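Local structure of glycosyl hydrolase family 62 protein (Coprinopsis cinerea, 5B6T) at residues A90-V98 / Y106-N114; Y200-L211 / L268-I279. The protein probably hydrolyses alpha-L-arabinofuranosidic bonds, releasing arabinose side groups from arabinoxylan, as a family 62 glycoside hydrolase. All blocks are in the same frame, centred on the assembly; numbering follows the deposited sequence.

In the fold
The chain folds into five beta sheets, the blades of the five-bladed beta-propeller of family 62, and the two contacts come one after the other along it, their centres about 19 Å apart. Contact 1 lies within one blade, pairing strands 94-100 and 104-109 as a hairpin. Contact 2 brings distant parts together: strand 278-279 adds itself in parallel to strand 195-202, at the edge of another blade. They meet directly where Ala90 N reaches Gln275 OE1 (2.9 Å, probably a hydrogen bond) and Trp95 CH2 packs on Asn273 CB at 3.9 Å. Segment 268-279 of contact 2 thus ties the hairpin's blade to the sheet of strand 195-202.

Contact 1. Residues A90-V98 / Y106-N114; sequences APQRLWYLV and YSTNPDINN
Ile112, already past the end of its strand, comes back over the indole of Trp95: its CB stands 3.8 Å from the centroid of the five-membered ring, 12° off the normal, a CH-pi contact. With CG1 anti to the backbone N (chi1 -166°), the isoleucine carries CD1 on to the six-membered ring, 3.9 Å from Trp95 CZ3. An Asx turn, Asp111 N to Asn109 OD1, bends the chain here, and Asn109 ND2 donates to Asn114 O, which lies in the plane of the Asn109 amide.

Before this turn the strands form an antiparallel hairpin. Trp95 pairs with Asn109 and Leu97 with Ser107, each through two backbone bonds; Leu97 N to Ser107 O is nearly straight at 167°. A water bridges Arg93 O and Pro110 O beyond the last pair. The sheet side bearing Tyr96 has its own CH-pi contact, Thr108 CG2 lying 3.6 Å from the phenol centroid, while Tyr106 CD2 comes alongside at 3.6 Å from Tyr96 CE2. Tyr96 OH donates to Gln92 OE1 (2.6 Å) on a lone pair in the carbonyl plane.

Aliphatic groups thus cover one face of the Trp95 ring and one of the Tyr96 ring, and the Gln92 bond further fixes where the Tyr96 hydroxyl points.

Contact 2. Residues Y200-L211 / L268-I279; sequences YRIDGSNEYLLL and LIRSGNDQTLPI
Tyr200 reaches across to Leu277, Ile279 and Leu268 in turn along its length. Its CB starts 3.4 Å from Leu277 O, with Ile279 CG1 also close. The ring leaves with CG anti to the carbonyl carbon (chi1 -61°), and CG and CD1 meet Ile279 CG2, which lies over one ring face in a CH-pi contact, 3.9 Å from the centroid. CD1 also has Leu277 O at the ring edge, in plane. CD2 and CE2 turn to Leu268, CE2 lying 3.8 Å from its CD1, whereas CE1 approaches Leu277 CD1 and Arg270 CG. At the tip, Tyr200 OH accepts from Leu268 N at 2.9 Å. It also donates to a water that binds Leu268 O and Arg270 NE, so the phenol oxygen both accepts a bond and donates one.

The backbones beside it run parallel. Arg201 N binds Leu277 O from above the carbonyl plane, whereas Ile279 N to Arg201 O (168° at the hydrogen) and Asp203 N to Ile279 O both lie nearly along the C=O axis. Past the pairing, Ser271 OG donates to Asp203 OD2 at 2.6 Å, from above the carboxylate plane, and Pro278 CB packs on Asp203 OD1. Arg201 bends at chi2 (62°), and its NE and NH2 both bond to Ser205 O, which lies in the guanidinium plane, across the Ile202-Ser205 turn.

On the sheet face carrying Ile202 and Ile279, Leu209 CD2 lies 3.7 Å from Ile279 CD1 and also meets Leu268 CD1. Strand 278-279 is the edge of a sheet continued by strands 195-202, 207-215 and 221-228. Trp145, from the next blade, that of strand 142-148, meets the Tyr200 ring edge-to-face, while the 269-277 loop, through Arg270, reaches Val86 O on strand 82-89 and Glu267 on strand 266-268.

Contact 1. Residues A90-V98 / Y106-N114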
loop_
_atom_site.group_PDB
_atom_site.type_symbol
_atom_site.label_atom_id
_atom_site.label_comp_id
_atom_site.label_asym_id
_atom_site.label_seq_id
_atom_site.Cartn_x
_atom_site.Cartn_y
_atom_site.Cartn_z
ATOM N N ALA A 90 2.320 11.025 15.421
ATOM C CA ALA A 90 1.774 11.878 16.482
ATOM C C ALA A 90 2.833 12.513 17.381
ATOM O O ALA A 90 2.692 13.697 17.730
ATOM C CB ALA A 90 0.745 11.102 17.277
ATOM N N PRO A 91 3.908 11.787 17.722
ATOM C CA PRO A 91 4.906 12.429 18.622
ATOM C C PRO A 91 5.547 13.707 18.057
ATOM O O PRO A 91 5.952 14.580 18.822
ATOM C CB PRO A 91 5.939 11.322 18.821
ATOM C CG PRO A 91 5.139 10.056 18.684
ATOM C CD PRO A 91 4.165 10.338 17.585
ATOM N N GLN A 92 5.587 13.842 16.742
ATOM C CA GLN A 92 6.152 15.023 16.078
ATOM C C GLN A 92 5.117 15.972 15.531
ATOM O O GLN A 92 5.477 17.010 14.975
ATOM C CB GLN A 92 7.060 14.584 14.932
ATOM C CG GLN A 92 8.273 13.848 15.434
ATOM C CD GLN A 92 9.056 13.178 14.343
ATOM O OE1 GLN A 92 8.824 13.432 13.168
ATOM N NE2 GLN A 92 10.001 12.358 14.726
ATOM N N ARG A 93 3.846 15.574 15.607
ATOM C CA ARG A 93 2.746 16.388 15.070
ATOM C C ARG A 93 3.015 16.670 13.587
ATOM O O ARG A 93 2.802 17.780 13.070
ATOM C CB ARG A 93 2.564 17.671 15.906
ATOM C CG ARG A 93 2.153 17.347 17.340
ATOM C CD ARG A 93 2.284 18.494 18.329
ATOM N NE ARG A 93 1.746 19.742 17.819
ATOM C CZ ARG A 93 0.490 20.176 17.966
ATOM N NH1 ARG A 93 -0.439 19.461 18.607
ATOM N NH2 ARG A 93 0.156 21.347 17.434
ATOM N N LEU A 94 3.505 15.649 12.884
ATOM C CA LEU A 94 3.784 15.758 11.451
ATOM C C LEU A 94 3.196 14.545 10.739
ATOM O O LEU A 94 3.344 13.422 11.228
ATOM C CB LEU A 94 5.277 15.726 11.206
ATOM C CG LEU A 94 6.093 16.969 11.489
ATOM C CD1 LEU A 94 7.530 16.602 11.200
ATOM C CD2 LEU A 94 5.626 18.128 10.617
ATOM N N TRP A 95 2.593 14.773 9.577
ATOM C CA TRP A 95 2.263 13.704 8.659
ATOM C C TRP A 95 3.536 13.299 7.921
ATOM O O TRP A 95 4.403 14.135 7.593
ATOM C CB TRP A 95 1.201 14.125 7.642
ATOM C CG TRP A 95 -0.126 14.455 8.223
ATOM C CD1 TRP A 95 -0.531 15.657 8.680
ATOM C CD2 TRP A 95 -1.236 13.562 8.381
ATOM N NE1 TRP A 95 -1.834 15.580 9.126
ATOM C CE2 TRP A 95 -2.290 14.306 8.946
ATOM C CE3 TRP A 95 -1.445 12.213 8.078
ATOM C CZ2 TRP A 95 -3.520 13.738 9.242
ATOM C CZ3 TRP A 95 -2.690 11.646 8.365
ATOM C CH2 TRP A 95 -3.702 12.417 8.954
ATOM N N TYR A 96 3.658 11.988 7.696
ATOM C CA TYR A 96 4.700 11.398 6.867
ATOM C C TYR A 96 4.071 10.806 5.633
ATOM O O TYR A 96 2.945 10.246 5.702
ATOM C CB TYR A 96 5.498 10.314 7.621
ATOM C CG TYR A 96 6.581 10.853 8.506
ATOM C CD1 TYR A 96 6.285 11.521 9.673
ATOM C CD2 TYR A 96 7.921 10.703 8.162
ATOM C CE1 TYR A 96 7.292 12.063 10.474
ATOM C CE2 TYR A 96 8.916 11.230 8.944
ATOM C CZ TYR A 96 8.608 11.904 10.092
ATOM O OH TYR A 96 9.617 12.438 10.884
ATOM N N LEU A 97 4.801 10.901 4.525
ATOM C CA LEU A 97 4.479 10.225 3.265
ATOM C C LEU A 97 5.740 9.428 2.897
ATOM O O LEU A 97 6.792 10.026 2.618
ATOM C CB LEU A 97 4.154 11.241 2.166
ATOM C CG LEU A 97 3.535 10.659 0.900
ATOM C CD1 LEU A 97 2.135 10.075 1.156
ATOM C CD2 LEU A 97 3.482 11.695 -0.227
ATOM N N VAL A 98 5.615 8.111 3.008
ATOM C CA VAL A 98 6.664 7.154 2.761
ATOM C C VAL A 98 6.481 6.619 1.348
ATOM O O VAL A 98 5.348 6.406 0.900
ATOM C CB VAL A 98 6.614 6.034 3.820
ATOM C CG1 VAL A 98 7.504 4.854 3.445
ATOM C CG2 VAL A 98 7.007 6.596 5.157
ATOM N N TYR A 106 11.035 9.392 2.340
ATOM C CA TYR A 106 9.884 10.006 2.963
ATOM C C TYR A 106 9.880 11.516 2.818
ATOM O O TYR A 106 10.950 12.141 2.658
ATOM C CB TYR A 106 9.814 9.657 4.457
ATOM C CG TYR A 106 10.973 10.235 5.255
ATOM C CD1 TYR A 106 12.180 9.534 5.350
ATOM C CD2 TYR A 106 10.870 11.474 5.873
ATOM C CE1 TYR A 106 13.253 10.050 6.045
ATOM C CE2 TYR A 106 11.933 12.002 6.601
ATOM C CZ TYR A 106 13.115 11.296 6.652
ATOM O OH TYR A 106 14.192 11.801 7.359
ATOM N N SER A 107 8.668 12.073 2.859
ATOM C CA SER A 107 8.424 13.509 2.999
ATOM C C SER A 107 7.608 13.747 4.262
ATOM O O SER A 107 6.928 12.844 4.760
ATOM C CB SER A 107 7.662 14.055 1.783
ATOM O OG SER A 107 8.428 13.907 0.616
ATOM N N THR A 108 7.632 14.968 4.757
ATOM C CA THR A 108 6.801 15.339 5.889
ATOM C C THR A 108 5.963 16.564 5.562
ATOM O O THR A 108 6.229 17.267 4.594
ATOM C CB THR A 108 7.618 15.623 7.157
ATOM O OG1 THR A 108 8.506 16.725 6.932
ATOM C CG2 THR A 108 8.387 14.384 7.545
ATOM N N ASN A 109 4.956 16.802 6.393
ATOM C CA ASN A 109 4.001 17.890 6.196
ATOM C C ASN A 109 3.170 18.059 7.458
ATOM O O ASN A 109 2.557 17.099 7.914
ATOM C CB ASN A 109 3.077 17.549 5.010
ATOM C CG ASN A 109 2.292 18.734 4.494
ATOM O OD1 ASN A 109 2.058 19.725 5.200
ATOM N ND2 ASN A 109 1.862 18.627 3.263
ATOM N N PRO A 110 3.105 19.272 8.027
ATOM C CA PRO A 110 2.257 19.430 9.202
ATOM C C PRO A 110 0.769 19.354 8.900
ATOM O O PRO A 110 0.002 19.241 9.839
ATOM C CB PRO A 110 2.620 20.827 9.717
ATOM C CG PRO A 110 3.174 21.533 8.563
ATOM C CD PRO A 110 3.871 20.496 7.723
ATOM N N ASP A 111 0.377 19.468 7.628
ATOM C CA ASP A 111 -1.047 19.589 7.244
ATOM C C ASP A 111 -1.340 18.771 5.991
ATOM O O ASP A 111 -0.948 19.152 4.897
ATOM C CB ASP A 111 -1.375 21.070 7.010
ATOM C CG ASP A 111 -2.815 21.306 6.603
ATOM O OD1 ASP A 111 -3.651 20.376 6.752
ATOM O OD2 ASP A 111 -3.074 22.473 6.196
ATOM N N ILE A 112 -2.065 17.658 6.167
ATOM C CA ILE A 112 -2.413 16.786 5.043
ATOM C C ILE A 112 -3.258 17.503 3.994
ATOM O O ILE A 112 -3.222 17.158 2.807
ATOM C CB ILE A 112 -3.114 15.491 5.536
ATOM C CG1 ILE A 112 -3.166 14.428 4.417
ATOM C CG2 ILE A 112 -4.509 15.772 6.084
ATOM C CD1 ILE A 112 -3.673 13.102 4.925
ATOM N N ASN A 113 -3.998 18.524 4.423
ATOM C CA ASN A 113 -4.774 19.368 3.505
ATOM C C ASN A 113 -3.961 20.343 2.677
ATOM O O ASN A 113 -4.529 21.103 1.904
ATOM C CB ASN A 113 -5.860 20.139 4.273
ATOM C CG ASN A 113 -7.048 19.278 4.588
ATOM O OD1 ASN A 113 -7.342 19.027 5.743
ATOM N ND2 ASN A 113 -7.743 18.833 3.554
ATOM N N ASN A 114 -2.631 20.349 2.848
ATOM C CA ASN A 114 -1.757 21.207 2.052
ATOM C C ASN A 114 -0.832 20.372 1.186
ATOM O O ASN A 114 0.334 20.195 1.515
ATOM C CB ASN A 114 -0.918 22.144 2.946
ATOM C CG ASN A 114 -0.158 23.144 2.131
ATOM O OD1 ASN A 114 -0.616 23.520 1.037
ATOM N ND2 ASN A 114 1.016 23.557 2.603
HETATM O O HOH W 1 0.491 19.085 12.540
#

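Contact 2. Residues Y200-L211 / L268-I279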
loop_
_atom_site.group_PDB
_atom_site.type_symbol
_atom_site.label_atom_id
_atom_site.label_comp_id
_atom_site.label_asym_id
_atom_site.label_seq_id
_atom_site.Cartn_x
_atom_site.Cartn_y
_atom_site.Cartn_z
ATOM N N TYR A 200 -0.817 -4.068 9.694
ATOM C CA TYR A 200 -1.746 -3.325 10.546
ATOM C C TYR A 200 -1.866 -3.907 11.945
ATOM O O TYR A 200 -1.723 -5.117 12.119
ATOM C CB TYR A 200 -3.130 -3.357 9.951
ATOM C CG TYR A 200 -3.256 -2.722 8.585
ATOM C CD1 TYR A 200 -3.221 -1.349 8.434
ATOM C CD2 TYR A 200 -3.424 -3.503 7.455
ATOM C CE1 TYR A 200 -3.369 -0.753 7.192
ATOM C CE2 TYR A 200 -3.594 -2.930 6.214
ATOM C CZ TYR A 200 -3.540 -1.536 6.081
ATOM O OH TYR A 200 -3.705 -0.977 4.826
ATOM N N ARG A 201 -2.119 -3.034 12.922
ATOM C CA ARG A 201 -2.572 -3.473 14.257
ATOM C C ARG A 201 -4.055 -3.768 14.173
ATOM O O ARG A 201 -4.832 -2.972 13.634
ATOM C CB ARG A 201 -2.313 -2.392 15.286
ATOM C CG ARG A 201 -2.924 -2.641 16.656
ATOM C CD ARG A 201 -2.372 -3.894 17.317
ATOM N NE ARG A 201 -3.099 -4.196 18.547
ATOM C CZ ARG A 201 -2.948 -3.538 19.698
ATOM N NH1 ARG A 201 -2.085 -2.534 19.807
ATOM N NH2 ARG A 201 -3.682 -3.891 20.761
ATOM N N ILE A 202 -4.475 -4.909 14.710
ATOM C CA ILE A 202 -5.907 -5.284 14.699
ATOM C C ILE A 202 -6.516 -4.787 16.001
ATOM O O ILE A 202 -6.235 -5.353 17.060
ATOM C CB ILE A 202 -6.114 -6.803 14.537
ATOM C CG1 ILE A 202 -5.432 -7.321 13.273
ATOM C CG2 ILE A 202 -7.596 -7.135 14.496
ATOM C CD1 ILE A 202 -5.300 -8.840 13.194
ATOM N N ASP A 203 -7.366 -3.754 15.914
ATOM C CA ASP A 203 -8.027 -3.225 17.116
ATOM C C ASP A 203 -8.772 -4.307 17.889
ATOM O O ASP A 203 -9.372 -5.203 17.283
ATOM C CB ASP A 203 -9.028 -2.127 16.775
ATOM C CG ASP A 203 -8.375 -0.804 16.420
ATOM O OD1 ASP A 203 -7.185 -0.600 16.753
ATOM O OD2 ASP A 203 -9.105 0.030 15.851
ATOM N N GLY A 204 -8.695 -4.218 19.223
ATOM C CA GLY A 204 -9.387 -5.139 20.129
ATOM C C GLY A 204 -8.681 -6.476 20.362
ATOM O O GLY A 204 -9.225 -7.346 21.037
ATOM N N SER A 205 -7.488 -6.640 19.798
ATOM C CA SER A 205 -6.701 -7.856 19.929
ATOM C C SER A 205 -5.267 -7.427 20.181
ATOM O O SER A 205 -4.908 -6.275 19.973
ATOM C CB SER A 205 -6.757 -8.651 18.621
ATOM O OG SER A 205 -5.922 -8.006 17.650
ATOM N N ASN A 206 -4.434 -8.363 20.602
ATOM C CA ASN A 206 -3.005 -8.140 20.693
ATOM C C ASN A 206 -2.358 -8.798 19.489
ATOM O O ASN A 206 -1.416 -9.572 19.611
ATOM C CB ASN A 206 -2.435 -8.704 21.999
ATOM C CG ASN A 206 -2.937 -7.957 23.231
ATOM O OD1 ASN A 206 -3.398 -8.577 24.205
ATOM N ND2 ASN A 206 -2.855 -6.635 23.201
ATOM N N GLU A 207 -2.906 -8.504 18.322
ATOM C CA GLU A 207 -2.429 -9.112 17.080
ATOM C C GLU A 207 -2.254 -8.086 15.974
ATOM O O GLU A 207 -2.884 -7.020 15.973
ATOM C CB GLU A 207 -3.406 -10.152 16.576
ATOM C CG GLU A 207 -3.390 -11.459 17.340
ATOM C CD GLU A 207 -4.469 -12.374 16.813
ATOM O OE1 GLU A 207 -5.653 -11.971 16.903
ATOM O OE2 GLU A 207 -4.143 -13.454 16.278
ATOM N N TYR A 208 -1.457 -8.499 14.990
ATOM C CA TYR A 208 -1.170 -7.750 13.776
ATOM C C TYR A 208 -1.561 -8.570 12.558
ATOM O O TYR A 208 -1.548 -9.813 12.589
ATOM C CB TYR A 208 0.313 -7.380 13.728
ATOM C CG TYR A 208 0.685 -6.489 14.892
ATOM C CD1 TYR A 208 1.020 -7.040 16.117
ATOM C CD2 TYR A 208 0.627 -5.098 14.795
ATOM C CE1 TYR A 208 1.325 -6.247 17.208
ATOM C CE2 TYR A 208 0.921 -4.289 15.884
ATOM C CZ TYR A 208 1.259 -4.873 17.093
ATOM O OH TYR A 208 1.541 -4.084 18.189
ATOM N N LEU A 209 -1.914 -7.863 11.498
ATOM C CA LEU A 209 -2.295 -8.446 10.193
ATOM C C LEU A 209 -1.231 -8.075 9.140
ATOM O O LEU A 209 -0.912 -6.913 8.988
ATOM C CB LEU A 209 -3.641 -7.884 9.766
ATOM C CG LEU A 209 -4.186 -8.331 8.414
ATOM C CD1 LEU A 209 -4.486 -9.821 8.337
ATOM C CD2 LEU A 209 -5.423 -7.532 8.059
ATOM N N LEU A 210 -0.716 -9.085 8.427
ATOM C CA LEU A 210 0.169 -8.881 7.263
ATOM C C LEU A 210 -0.590 -9.292 6.001
ATOM O O LEU A 210 -1.117 -10.399 5.928
ATOM C CB LEU A 210 1.411 -9.770 7.381
ATOM C CG LEU A 210 2.316 -9.870 6.150
ATOM C CD1 LEU A 210 2.975 -8.546 5.825
ATOM C CD2 LEU A 210 3.368 -10.955 6.394
ATOM N N LEU A 211 -0.658 -8.381 5.026
ATOM C CA LEU A 211 -1.139 -8.678 3.685
ATOM C C LEU A 211 0.030 -8.567 2.746
ATOM O O LEU A 211 0.936 -7.772 2.965
ATOM C CB LEU A 211 -2.211 -7.670 3.233
ATOM C CG LEU A 211 -3.349 -7.430 4.226
ATOM C CD1 LEU A 211 -4.301 -6.344 3.726
ATOM C CD2 LEU A 211 -4.088 -8.732 4.580
ATOM N N LEU A 268 -6.147 -1.112 3.316
ATOM C CA LEU A 268 -7.394 -1.187 4.062
ATOM C C LEU A 268 -7.771 0.191 4.607
ATOM O O LEU A 268 -6.911 1.015 4.964
ATOM C CB LEU A 268 -7.312 -2.161 5.252
ATOM C CG LEU A 268 -7.377 -3.674 4.962
ATOM C CD1 LEU A 268 -7.042 -4.460 6.235
ATOM C CD2 LEU A 268 -8.760 -4.089 4.462
ATOM N N ILE A 269 -9.061 0.442 4.689
ATOM C CA ILE A 269 -9.525 1.622 5.416
ATOM C C ILE A 269 -9.220 1.420 6.905
ATOM O O ILE A 269 -9.553 0.366 7.493
ATOM C CB ILE A 269 -11.027 1.878 5.186
ATOM C CG1 ILE A 269 -11.379 2.176 3.713
ATOM C CG2 ILE A 269 -11.520 2.995 6.072
ATOM C CD1 ILE A 269 -10.422 3.003 2.917
ATOM N N ARG A 270 -8.556 2.400 7.516
ATOM C CA ARG A 270 -8.060 2.277 8.881
ATOM C C ARG A 270 -9.063 2.764 9.918
ATOM O O ARG A 270 -10.008 3.439 9.584
ATOM C CB ARG A 270 -6.763 3.083 9.018
ATOM C CG ARG A 270 -5.730 2.814 7.934
ATOM C CD ARG A 270 -4.492 3.655 8.160
ATOM N NE ARG A 270 -3.734 3.728 6.930
ATOM C CZ ARG A 270 -2.838 4.663 6.671
ATOM N NH1 ARG A 270 -2.491 5.535 7.594
ATOM N NH2 ARG A 270 -2.285 4.700 5.473
ATOM N N SER A 271 -8.839 2.406 11.177
ATOM C CA SER A 271 -9.661 2.918 12.263
ATOM C C SER A 271 -9.064 4.172 12.869
ATOM O O SER A 271 -9.711 4.824 13.713
ATOM C CB SER A 271 -9.797 1.857 13.347
ATOM O OG SER A 271 -8.528 1.439 13.774
ATOM N N GLY A 272 -7.859 4.542 12.438
ATOM C CA GLY A 272 -7.183 5.735 12.942
ATOM C C GLY A 272 -5.982 6.023 12.068
ATOM O O GLY A 272 -5.522 5.123 11.355
ATOM N N ASN A 273 -5.473 7.257 12.137
ATOM C CA ASN A 273 -4.514 7.749 11.170
ATOM C C ASN A 273 -3.092 7.852 11.656
ATOM O O ASN A 273 -2.247 8.286 10.884
ATOM C CB ASN A 273 -4.983 9.106 10.627
ATOM C CG ASN A 273 -6.315 8.982 9.910
ATOM O OD1 ASN A 273 -6.605 7.919 9.370
ATOM N ND2 ASN A 273 -7.133 10.034 9.934
ATOM N N ASP A 274 -2.839 7.432 12.894
ATOM C CA ASP A 274 -1.519 7.563 13.470
ATOM C C ASP A 274 -0.554 6.463 13.065
ATOM O O ASP A 274 -0.869 5.597 12.247
ATOM C CB ASP A 274 -1.571 7.820 14.989
ATOM C CG ASP A 274 -1.783 6.583 15.823
ATOM O OD1 ASP A 274 -1.760 5.464 15.297
ATOM O OD2 ASP A 274 -1.988 6.745 17.062
ATOM N N GLN A 275 0.650 6.537 13.614
ATOM C CA GLN A 275 1.731 5.651 13.241
ATOM C C GLN A 275 1.554 4.206 13.654
ATOM O O GLN A 275 2.414 3.374 13.329
ATOM C CB GLN A 275 3.057 6.183 13.819
ATOM C CG GLN A 275 3.216 6.090 15.321
ATOM C CD GLN A 275 2.442 7.132 16.121
ATOM O OE1 GLN A 275 1.922 8.127 15.591
ATOM N NE2 GLN A 275 2.395 6.917 17.454
ATOM N N THR A 276 0.487 3.900 14.389
ATOM C CA THR A 276 0.220 2.497 14.761
ATOM C C THR A 276 -0.512 1.720 13.671
ATOM O O THR A 276 -0.680 0.496 13.790
ATOM C CB THR A 276 -0.553 2.366 16.087
ATOM O OG1 THR A 276 -1.866 2.913 15.942
ATOM C CG2 THR A 276 0.192 3.090 17.213
ATOM N N LEU A 277 -0.937 2.403 12.608
ATOM C CA LEU A 277 -1.618 1.725 11.473
ATOM C C LEU A 277 -2.700 0.723 11.949
ATOM O O LEU A 277 -2.687 -0.471 11.617
ATOM C CB LEU A 277 -0.599 1.045 10.535
ATOM C CG LEU A 277 0.081 1.932 9.479
ATOM C CD1 LEU A 277 -0.947 2.407 8.446
ATOM C CD2 LEU A 277 0.831 3.128 10.050
ATOM N N PRO A 278 -3.685 1.224 12.708
ATOM C CA PRO A 278 -4.739 0.349 13.203
ATOM C C PRO A 278 -5.876 0.136 12.222
ATOM O O PRO A 278 -6.245 1.048 11.451
ATOM C CB PRO A 278 -5.245 1.105 14.431
ATOM C CG PRO A 278 -5.070 2.536 14.083
ATOM C CD PRO A 278 -3.889 2.612 13.149
ATOM N N ILE A 279 -6.458 -1.074 12.266
ATOM C CA ILE A 279 -7.710 -1.372 11.603
ATOM C C ILE A 279 -8.694 -1.957 12.606
ATOM O O ILE A 279 -8.323 -2.596 13.574
ATOM C CB ILE A 279 -7.539 -2.366 10.427
ATOM C CG1 ILE A 279 -6.911 -3.682 10.901
ATOM C CG2 ILE A 279 -6.743 -1.731 9.274
ATOM C CD1 ILE A 279 -7.111 -4.846 9.961
HETATM O O HOH W 2 -4.356 1.627 5.014
#